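Local coordinates for protein aquaporin AqpM (Methanothermobacter marburgensis str. Marburg, PDB 2F2B) that forms a homotetrameric archaeal membrane channel that lets water pass in both directions under osmotic drive and also transiently raises glycerol flux, at residues L208-M211 with I212-T216; G215-L218 with W219-Y222; L156-I159 with T160-I164. All coordinates share one frame; numbering follows the deposited sequence.

Contact 1: residues L208-M211 with I212-T216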
ATOM      1  N   LEU A 208     -11.131 -10.635  26.196  1.00 15.60           N
ATOM      2  CA  LEU A 208     -12.199 -10.330  27.146  1.00 17.58           C
ATOM      3  C   LEU A 208     -13.579 -10.452  26.505  1.00 17.96           C
ATOM      4  O   LEU A 208     -14.461 -11.138  27.029  1.00 17.90           O
ATOM      5  CB  LEU A 208     -12.019  -8.920  27.715  1.00 18.59           C
ATOM      6  CG  LEU A 208     -13.063  -8.460  28.743  1.00 19.62           C
ATOM      7  CD1 LEU A 208     -13.062  -9.417  29.928  1.00 21.52           C
ATOM      8  CD2 LEU A 208     -12.759  -7.042  29.204  1.00 20.88           C
ATOM      9  N   ASN A 209     -13.767  -9.796  25.366  1.00 16.46           N
ATOM     10  CA  ASN A 209     -15.053  -9.847  24.693  1.00 16.21           C
ATOM     11  C   ASN A 209     -15.398 -11.226  24.131  1.00 16.74           C
ATOM     12  O   ASN A 209     -16.571 -11.610  24.115  1.00 17.55           O
ATOM     13  CB  ASN A 209     -15.118  -8.771  23.605  1.00 16.55           C
ATOM     14  CG  ASN A 209     -15.218  -7.369  24.189  1.00 15.87           C
ATOM     15  OD1 ASN A 209     -14.210  -6.738  24.520  1.00 18.06           O
ATOM     16  ND2 ASN A 209     -16.441  -6.888  24.343  1.00 14.95           N
ATOM     17  N   ASP A 210     -14.395 -11.976  23.679  1.00 16.50           N
ATOM     18  CA  ASP A 210     -14.648 -13.319  23.161  1.00 18.13           C
ATOM     19  C   ASP A 210     -15.164 -14.203  24.290  1.00 19.73           C
ATOM     20  O   ASP A 210     -16.034 -15.053  24.087  1.00 19.71           O
ATOM     21  CB  ASP A 210     -13.375 -13.948  22.587  1.00 17.67           C
ATOM     22  CG  ASP A 210     -13.128 -13.560  21.143  1.00 19.26           C
ATOM     23  OD1 ASP A 210     -14.092 -13.157  20.464  1.00 19.60           O
ATOM     24  OD2 ASP A 210     -11.972 -13.678  20.683  1.00 19.10           O
ATOM     25  N   MET A 211     -14.611 -14.004  25.481  1.00 21.25           N
ATOM     26  CA  MET A 211     -15.017 -14.778  26.644  1.00 24.60           C
ATOM     27  C   MET A 211     -16.465 -14.475  27.014  1.00 26.15           C
ATOM     28  O   MET A 211     -17.264 -15.385  27.234  1.00 26.61           O
ATOM     29  CB  MET A 211     -14.103 -14.454  27.827  1.00 25.54           C
ATOM     30  CG  MET A 211     -14.611 -14.964  29.166  1.00 30.55           C
ATOM     31  SD  MET A 211     -13.517 -14.506  30.522  1.00 36.16           S
ATOM     32  CE  MET A 211     -14.009 -12.815  30.807  1.00 34.36           C
ATOM     33  N   ILE A 212     -16.794 -13.190  27.068  1.00 26.89           N
ATOM     34  CA  ILE A 212     -18.132 -12.742  27.437  1.00 29.07           C
ATOM     35  C   ILE A 212     -19.222 -12.990  26.398  1.00 30.59           C
ATOM     36  O   ILE A 212     -20.346 -13.352  26.752  1.00 31.55           O
ATOM     37  CB  ILE A 212     -18.129 -11.230  27.762  1.00 29.55           C
ATOM     38  CG1 ILE A 212     -17.161 -10.946  28.910  1.00 30.23           C
ATOM     39  CG2 ILE A 212     -19.538 -10.767  28.120  1.00 31.33           C
ATOM     40  CD1 ILE A 212     -16.954  -9.468  29.183  1.00 30.34           C
ATOM     41  N   PHE A 213     -18.894 -12.807  25.123  1.00 30.24           N
ATOM     42  CA  PHE A 213     -19.882 -12.965  24.061  1.00 30.64           C
ATOM     43  C   PHE A 213     -19.751 -14.180  23.146  1.00 30.68           C
ATOM     44  O   PHE A 213     -20.702 -14.535  22.451  1.00 32.67           O
ATOM     45  CB  PHE A 213     -19.910 -11.687  23.219  1.00 29.67           C
ATOM     46  CG  PHE A 213     -20.228 -10.453  24.015  1.00 30.59           C
ATOM     47  CD1 PHE A 213     -21.520 -10.220  24.478  1.00 31.55           C
ATOM     48  CD2 PHE A 213     -19.229  -9.540  24.337  1.00 30.36           C
ATOM     49  CE1 PHE A 213     -21.812  -9.096  25.251  1.00 31.28           C
ATOM     50  CE2 PHE A 213     -19.508  -8.415  25.107  1.00 31.02           C
ATOM     51  CZ  PHE A 213     -20.803  -8.192  25.566  1.00 31.83           C
ATOM     52  N   ALA A 214     -18.589 -14.821  23.134  1.00 29.83           N
ATOM     53  CA  ALA A 214     -18.403 -15.993  22.284  1.00 29.33           C
ATOM     54  C   ALA A 214     -18.183 -17.253  23.113  1.00 28.11           C
ATOM     55  O   ALA A 214     -18.118 -18.356  22.572  1.00 28.70           O
ATOM     56  CB  ALA A 214     -17.224 -15.778  21.341  1.00 29.79           C
ATOM     57  N   GLY A 215     -18.074 -17.085  24.427  1.00 27.65           N
ATOM     58  CA  GLY A 215     -17.854 -18.227  25.295  1.00 25.77           C
ATOM     59  C   GLY A 215     -16.514 -18.883  25.014  1.00 25.91           C
ATOM     60  O   GLY A 215     -16.290 -20.044  25.365  1.00 24.82           O
ATOM     61  N   THR A 216     -15.620 -18.134  24.375  1.00 24.77           N
ATOM     62  CA  THR A 216     -14.296 -18.642  24.042  1.00 25.02           C
ATOM     63  C   THR A 216     -13.293 -18.203  25.103  1.00 24.41           C
ATOM     64  O   THR A 216     -13.179 -17.016  25.410  1.00 24.45           O
ATOM     65  CB  THR A 216     -13.831 -18.127  22.664  1.00 26.67           C
ATOM     66  OG1 THR A 216     -14.847 -18.395  21.688  1.00 28.93           O
ATOM     67  CG2 THR A 216     -12.544 -18.819  22.244  1.00 27.57           C
TER
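L208 and I212 lie side by side near the C-terminal end of helix 200-214, pointing the same way, with L208 CD1 4.0 Å from I212 CD1. The end of M211 turns towards the same isoleucine: its chain is extended until the last torsion, where a bend (chi3 80°) swings CE obliquely against I212 CG1, 4.1 Å away. On the other side of I212, its CG2 sits over the centre of the F213 ring, 3.7 Å above the plane. N209 runs alongside F213, its amide plane only 17° from that of the ring, so the two flat groups are nearly parallel. F213 in turn reaches L119 of helix 100-122, which N209 also touches through S115 and F116.

The backbone bonds begin as ordinary i to i+4 links, I212 N to L208 O and F213 N to N209 O. The pattern changes at D210 O, which takes A214 N at 2.7 Å and T216 N at 3.1 Å from opposite faces of its carbonyl plane. The bond from T216 N reaches back six positions (i+6 to i), one more than the 6→1 bond of a Schellman motif, and G215 with its positive phi lets the chain turn back to make it. G215 N keeps a weak bond to M211 O at 3.4 Å, and M211 CA meets T216 O in a CA-H...O contact.

This helix carries the second NPA motif at its start. One carbonyl thus serves both its last turn (A214 N) and the chain beyond (T216 N), which is consistent with holding the turn at G215 where the chain leaves the helix on the predicted extracellular side.

Contact 2: residues G215-L218 with W219-Y222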
ATOM      1  N   GLY A 215     -18.074 -17.085  24.427  1.00 27.65           N
ATOM      2  CA  GLY A 215     -17.854 -18.227  25.295  1.00 25.77           C
ATOM      3  C   GLY A 215     -16.514 -18.883  25.014  1.00 25.91           C
ATOM      4  O   GLY A 215     -16.290 -20.044  25.365  1.00 24.82           O
ATOM      5  N   THR A 216     -15.620 -18.134  24.375  1.00 24.77           N
ATOM      6  CA  THR A 216     -14.296 -18.642  24.042  1.00 25.02           C
ATOM      7  C   THR A 216     -13.293 -18.203  25.103  1.00 24.41           C
ATOM      8  O   THR A 216     -13.179 -17.016  25.410  1.00 24.45           O
ATOM      9  CB  THR A 216     -13.831 -18.127  22.664  1.00 26.67           C
ATOM     10  OG1 THR A 216     -14.847 -18.395  21.688  1.00 28.93           O
ATOM     11  CG2 THR A 216     -12.544 -18.819  22.244  1.00 27.57           C
ATOM     12  N   ASP A 217     -12.569 -19.173  25.650  1.00 22.98           N
ATOM     13  CA  ASP A 217     -11.577 -18.934  26.692  1.00 23.88           C
ATOM     14  C   ASP A 217     -10.166 -19.120  26.127  1.00 23.14           C
ATOM     15  O   ASP A 217      -9.692 -20.246  25.973  1.00 22.40           O
ATOM     16  CB  ASP A 217     -11.835 -19.911  27.845  1.00 26.02           C
ATOM     17  CG  ASP A 217     -10.829 -19.787  28.970  1.00 28.51           C
ATOM     18  OD1 ASP A 217      -9.970 -18.877  28.942  1.00 27.50           O
ATOM     19  OD2 ASP A 217     -10.910 -20.619  29.898  1.00 30.86           O
ATOM     20  N   LEU A 218      -9.502 -18.009  25.823  1.00 22.04           N
ATOM     21  CA  LEU A 218      -8.153 -18.047  25.258  1.00 21.17           C
ATOM     22  C   LEU A 218      -7.088 -17.593  26.257  1.00 20.47           C
ATOM     23  O   LEU A 218      -5.904 -17.531  25.925  1.00 19.67           O
ATOM     24  CB  LEU A 218      -8.089 -17.144  24.018  1.00 20.85           C
ATOM     25  CG  LEU A 218      -9.073 -17.425  22.877  1.00 21.19           C
ATOM     26  CD1 LEU A 218      -9.056 -16.269  21.878  1.00 21.08           C
ATOM     27  CD2 LEU A 218      -8.705 -18.732  22.193  1.00 21.31           C
ATOM     28  N   TRP A 219      -7.508 -17.291  27.481  1.00 19.27           N
ATOM     29  CA  TRP A 219      -6.590 -16.801  28.506  1.00 20.00           C
ATOM     30  C   TRP A 219      -5.348 -17.647  28.766  1.00 19.94           C
ATOM     31  O   TRP A 219      -4.333 -17.137  29.237  1.00 19.26           O
ATOM     32  CB  TRP A 219      -7.353 -16.566  29.810  1.00 20.59           C
ATOM     33  CG  TRP A 219      -8.379 -15.485  29.671  1.00 21.04           C
ATOM     34  CD1 TRP A 219      -9.736 -15.635  29.672  1.00 21.30           C
ATOM     35  CD2 TRP A 219      -8.128 -14.087  29.478  1.00 20.36           C
ATOM     36  NE1 TRP A 219     -10.346 -14.415  29.490  1.00 21.95           N
ATOM     37  CE2 TRP A 219      -9.383 -13.449  29.369  1.00 20.58           C
ATOM     38  CE3 TRP A 219      -6.964 -13.312  29.386  1.00 19.90           C
ATOM     39  CZ2 TRP A 219      -9.507 -12.070  29.172  1.00 20.41           C
ATOM     40  CZ3 TRP A 219      -7.088 -11.940  29.191  1.00 20.05           C
ATOM     41  CH2 TRP A 219      -8.353 -11.334  29.088  1.00 18.91           C
ATOM     42  N   ASN A 220      -5.424 -18.933  28.455  1.00 20.59           N
ATOM     43  CA  ASN A 220      -4.292 -19.827  28.650  1.00 21.73           C
ATOM     44  C   ASN A 220      -3.129 -19.464  27.724  1.00 21.06           C
ATOM     45  O   ASN A 220      -1.993 -19.890  27.941  1.00 20.64           O
ATOM     46  CB  ASN A 220      -4.746 -21.269  28.413  1.00 25.81           C
ATOM     47  CG  ASN A 220      -5.887 -21.357  27.414  1.00 30.38           C
ATOM     48  OD1 ASN A 220      -5.689 -21.209  26.208  1.00 34.46           O
ATOM     49  ND2 ASN A 220      -7.097 -21.583  27.917  1.00 34.72           N
ATOM     50  N   TYR A 221      -3.414 -18.660  26.704  1.00 19.48           N
ATOM     51  CA  TYR A 221      -2.394 -18.235  25.745  1.00 19.59           C
ATOM     52  C   TYR A 221      -1.925 -16.805  26.001  1.00 18.52           C
ATOM     53  O   TYR A 221      -0.927 -16.360  25.427  1.00 17.70           O
ATOM     54  CB  TYR A 221      -2.941 -18.290  24.315  1.00 19.55           C
ATOM     55  CG  TYR A 221      -3.353 -19.657  23.824  1.00 23.03           C
ATOM     56  CD1 TYR A 221      -2.412 -20.672  23.646  1.00 24.63           C
ATOM     57  CD2 TYR A 221      -4.682 -19.925  23.498  1.00 24.79           C
ATOM     58  CE1 TYR A 221      -2.785 -21.922  23.151  1.00 26.30           C
ATOM     59  CE2 TYR A 221      -5.066 -21.170  23.004  1.00 27.52           C
ATOM     60  CZ  TYR A 221      -4.113 -22.162  22.832  1.00 27.66           C
ATOM     61  OH  TYR A 221      -4.490 -23.388  22.330  1.00 31.17           O
ATOM     62  N   TYR A 222      -2.640 -16.085  26.860  1.00 18.27           N
ATOM     63  CA  TYR A 222      -2.310 -14.691  27.122  1.00 16.83           C
ATOM     64  C   TYR A 222      -0.861 -14.387  27.506  1.00 16.70           C
ATOM     65  O   TYR A 222      -0.335 -13.344  27.114  1.00 15.98           O
ATOM     66  CB  TYR A 222      -3.271 -14.098  28.166  1.00 16.03           C
ATOM     67  CG  TYR A 222      -3.246 -12.582  28.203  1.00 16.33           C
ATOM     68  CD1 TYR A 222      -3.435 -11.837  27.037  1.00 16.12           C
ATOM     69  CD2 TYR A 222      -2.992 -11.892  29.391  1.00 16.73           C
ATOM     70  CE1 TYR A 222      -3.365 -10.443  27.049  1.00 14.70           C
ATOM     71  CE2 TYR A 222      -2.923 -10.497  29.415  1.00 16.67           C
ATOM     72  CZ  TYR A 222      -3.107  -9.781  28.237  1.00 16.01           C
ATOM     73  OH  TYR A 222      -3.015  -8.409  28.244  1.00 16.87           O
TER
HETATM   74  O   HOH W   1      -7.943 -21.768  24.851  1.00 48.50           O
HETATM   75  O   HOH W   2      -7.838 -20.965  30.752  1.00 49.71           O
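D217 reaches forward along the chain to W219: its OD1 accepts a hydrogen bond from W219 N at 3.3 Å, met nearly end-on to the C-O bond. The same oxygen lies at the edge of the indole, close to its plane and 3.3 Å from W219 CD1. Carboxylate and indole planes stand 55° apart, and the two side chains cross at about a right angle. D217 CG is anti to its own nitrogen (chi1 178°), which sends the carboxylate towards W219 and N220.

Two waters then tie D217 to N220. Water 1 donates to D217 O at 2.6 Å and to N220 OD1, while water 2 accepts from N220 ND2 at 3.0 Å and gives a longer bond to D217 OD2. Both ends of the amide are thereby engaged. N220 OD1 also lies 3.1 Å above one face of the Y221 ring, towards its rim.

The bond from W219 N to D217 OD1 closes an Asx turn. It leads into two successive i to i+3 backbone bonds, Y221 N to L218 O at 2.8 Å and Y222 N to W219 O, so the loop coils tightly between helix 200-214 and helix 224-243. L218 CD2 makes a loose apolar contact with Y221 CD2.

Further out, helix 200-214 backs the aromatic side chains. Y207 meets W219 edge-to-face and also touches L218 and Y221, which lean on A134 and P137 respectively. W219 CZ3 lies over the rim of one face of Y222, 4.0 Å above its plane, and Y222 packs on F204. The hydroxyl of Y222 hydrogen-bonds to the carbonyl oxygen of P200, the proline of the second NPA motif.

Contact 3: residues L156-I159 with T160-I164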
ATOM      1  N   LEU A 156      11.280  -5.679  16.109  1.00 10.06           N
ATOM      2  CA  LEU A 156      11.317  -4.807  14.933  1.00  8.84           C
ATOM      3  C   LEU A 156      10.488  -3.549  15.167  1.00  9.33           C
ATOM      4  O   LEU A 156      10.926  -2.440  14.854  1.00  7.80           O
ATOM      5  CB  LEU A 156      10.798  -5.535  13.686  1.00  9.27           C
ATOM      6  CG  LEU A 156      10.730  -4.647  12.434  1.00  8.27           C
ATOM      7  CD1 LEU A 156      12.116  -4.085  12.127  1.00  8.62           C
ATOM      8  CD2 LEU A 156      10.206  -5.445  11.247  1.00  8.93           C
ATOM      9  N   LEU A 157       9.288  -3.722  15.712  1.00  8.40           N
ATOM     10  CA  LEU A 157       8.422  -2.580  15.988  1.00  9.32           C
ATOM     11  C   LEU A 157       9.114  -1.563  16.892  1.00  9.81           C
ATOM     12  O   LEU A 157       9.178  -0.377  16.571  1.00  8.51           O
ATOM     13  CB  LEU A 157       7.120  -3.039  16.654  1.00 10.28           C
ATOM     14  CG  LEU A 157       6.222  -1.928  17.222  1.00  9.70           C
ATOM     15  CD1 LEU A 157       5.843  -0.940  16.117  1.00 11.11           C
ATOM     16  CD2 LEU A 157       4.973  -2.545  17.840  1.00 12.04           C
ATOM     17  N   MET A 158       9.641  -2.031  18.018  1.00  9.93           N
ATOM     18  CA  MET A 158      10.287  -1.133  18.973  1.00 10.60           C
ATOM     19  C   MET A 158      11.576  -0.477  18.473  1.00 10.57           C
ATOM     20  O   MET A 158      11.807   0.705  18.734  1.00 10.38           O
ATOM     21  CB  MET A 158      10.563  -1.875  20.283  1.00 11.06           C
ATOM     22  CG  MET A 158      10.935  -0.963  21.456  1.00 12.96           C
ATOM     23  SD  MET A 158       9.561   0.091  22.019  1.00 16.61           S
ATOM     24  CE  MET A 158      10.390   1.640  22.230  1.00 17.48           C
ATOM     25  N   ILE A 159      12.418  -1.221  17.762  1.00  9.68           N
ATOM     26  CA  ILE A 159      13.660  -0.622  17.278  1.00 10.82           C
ATOM     27  C   ILE A 159      13.343   0.452  16.235  1.00 10.48           C
ATOM     28  O   ILE A 159      14.059   1.448  16.112  1.00 10.45           O
ATOM     29  CB  ILE A 159      14.638  -1.694  16.711  1.00 11.47           C
ATOM     30  CG1 ILE A 159      16.070  -1.138  16.748  1.00 13.90           C
ATOM     31  CG2 ILE A 159      14.253  -2.088  15.285  1.00 12.80           C
ATOM     32  CD1 ILE A 159      17.149  -2.166  16.459  1.00 15.40           C
ATOM     33  N   THR A 160      12.245   0.271  15.506  1.00 10.12           N
ATOM     34  CA  THR A 160      11.833   1.252  14.511  1.00  8.32           C
ATOM     35  C   THR A 160      11.337   2.494  15.259  1.00 10.16           C
ATOM     36  O   THR A 160      11.674   3.623  14.902  1.00 10.34           O
ATOM     37  CB  THR A 160      10.706   0.689  13.611  1.00  9.70           C
ATOM     38  OG1 THR A 160      11.198  -0.466  12.917  1.00  9.91           O
ATOM     39  CG2 THR A 160      10.253   1.732  12.587  1.00 10.00           C
ATOM     40  N   ILE A 161      10.555   2.281  16.315  1.00 10.10           N
ATOM     41  CA  ILE A 161      10.044   3.394  17.110  1.00  9.81           C
ATOM     42  C   ILE A 161      11.213   4.202  17.684  1.00 11.10           C
ATOM     43  O   ILE A 161      11.179   5.431  17.697  1.00 10.51           O
ATOM     44  CB  ILE A 161       9.129   2.882  18.257  1.00 10.25           C
ATOM     45  CG1 ILE A 161       7.784   2.429  17.669  1.00 10.06           C
ATOM     46  CG2 ILE A 161       8.923   3.978  19.312  1.00 10.17           C
ATOM     47  CD1 ILE A 161       6.861   1.741  18.671  1.00 10.91           C
ATOM     48  N   MET A 162      12.253   3.510  18.136  1.00 12.11           N
ATOM     49  CA  MET A 162      13.422   4.188  18.697  1.00 13.75           C
ATOM     50  C   MET A 162      14.091   5.075  17.646  1.00 13.97           C
ATOM     51  O   MET A 162      14.428   6.230  17.914  1.00 14.79           O
ATOM     52  CB  MET A 162      14.445   3.166  19.207  1.00 14.91           C
ATOM     53  CG  MET A 162      14.020   2.392  20.448  1.00 15.19           C
ATOM     54  SD  MET A 162      13.788   3.463  21.897  1.00 17.21           S
ATOM     55  CE  MET A 162      15.487   3.945  22.248  1.00 19.86           C
ATOM     56  N   GLY A 163      14.273   4.532  16.447  1.00 12.30           N
ATOM     57  CA  GLY A 163      14.928   5.286  15.394  1.00 13.35           C
ATOM     58  C   GLY A 163      14.151   6.417  14.747  1.00 14.48           C
ATOM     59  O   GLY A 163      14.732   7.454  14.413  1.00 15.19           O
ATOM     60  N   ILE A 164      12.840   6.246  14.588  1.00 13.42           N
ATOM     61  CA  ILE A 164      12.028   7.263  13.925  1.00 13.04           C
ATOM     62  C   ILE A 164      11.194   8.181  14.827  1.00 13.71           C
ATOM     63  O   ILE A 164      10.780   9.255  14.396  1.00 14.69           O
ATOM     64  CB  ILE A 164      11.088   6.598  12.877  1.00 14.34           C
ATOM     65  CG1 ILE A 164      10.629   7.633  11.845  1.00 16.05           C
ATOM     66  CG2 ILE A 164       9.867   5.996  13.569  1.00 13.48           C
ATOM     67  CD1 ILE A 164      11.757   8.247  11.046  1.00 19.33           C
TER
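The carbonyl oxygen of L156 is gripped twice by T160, by OG1 at 2.8 Å and by the backbone N at 3.1 Å. The two donors come from opposite faces of the carbonyl plane. T160 places OG1 beside its own nitrogen (chi1 -61°), the position from which a threonine hydroxyl folds back on the preceding turn and has its proton satisfied inside an apolar membrane helix.

The next three backbone N-H groups follow the i+4 pattern, I161 N to L157 O, M162 N to M158 O and G163 N to I159 O. Along the same turn the side chains cross obliquely in pairs. L157 CD1 touches I161 CD1 at 3.8 Å. M158 is bent at chi2 and chi3, which brings CE against both I161 CG2 at 4.0 Å and M162 SD at 3.9 Å. I159 CG2 lies between its own nitrogen and carbonyl carbon and presses on T160 N. Towards 162-164 the helix widens into a pi-type turn.

All this belongs to helix 143-166, wedged among several others. M158 and M162 pack on helix 224-243 through A233, A236 and Y240, L157 and I161 on helix 175-194 through V183 and I179, and M158 and I161 on L89 and V85 of helix 83-91, while L156, I159, T160 and I164 meet F21, A72, A68 and Y71 of a neighbouring subunit, at the tetramer interface.

In the fold
Contacts 1 and 2 adjoin: they share G215 and T216, their centres are about 9 Å apart, and M211 SD of the first lies 3.3 Å from W219 NE1 of the second. Together they carry the chain out of helix 200-214 and on towards helix 224-243. Contact 3 lies on the opposite side of the chain's centre, its own centre about 33 Å from contact 1 and 30 Å from contact 2, with nearest atoms about 20 and 14 Å away. The NPA motifs relate them: Y222 of contact 2 bonds to P200 of the second, while L157 of contact 3 touches N82 of the first and its side chain lies about 4 Å from a bound glycerol, probably from the crystallisation liquor.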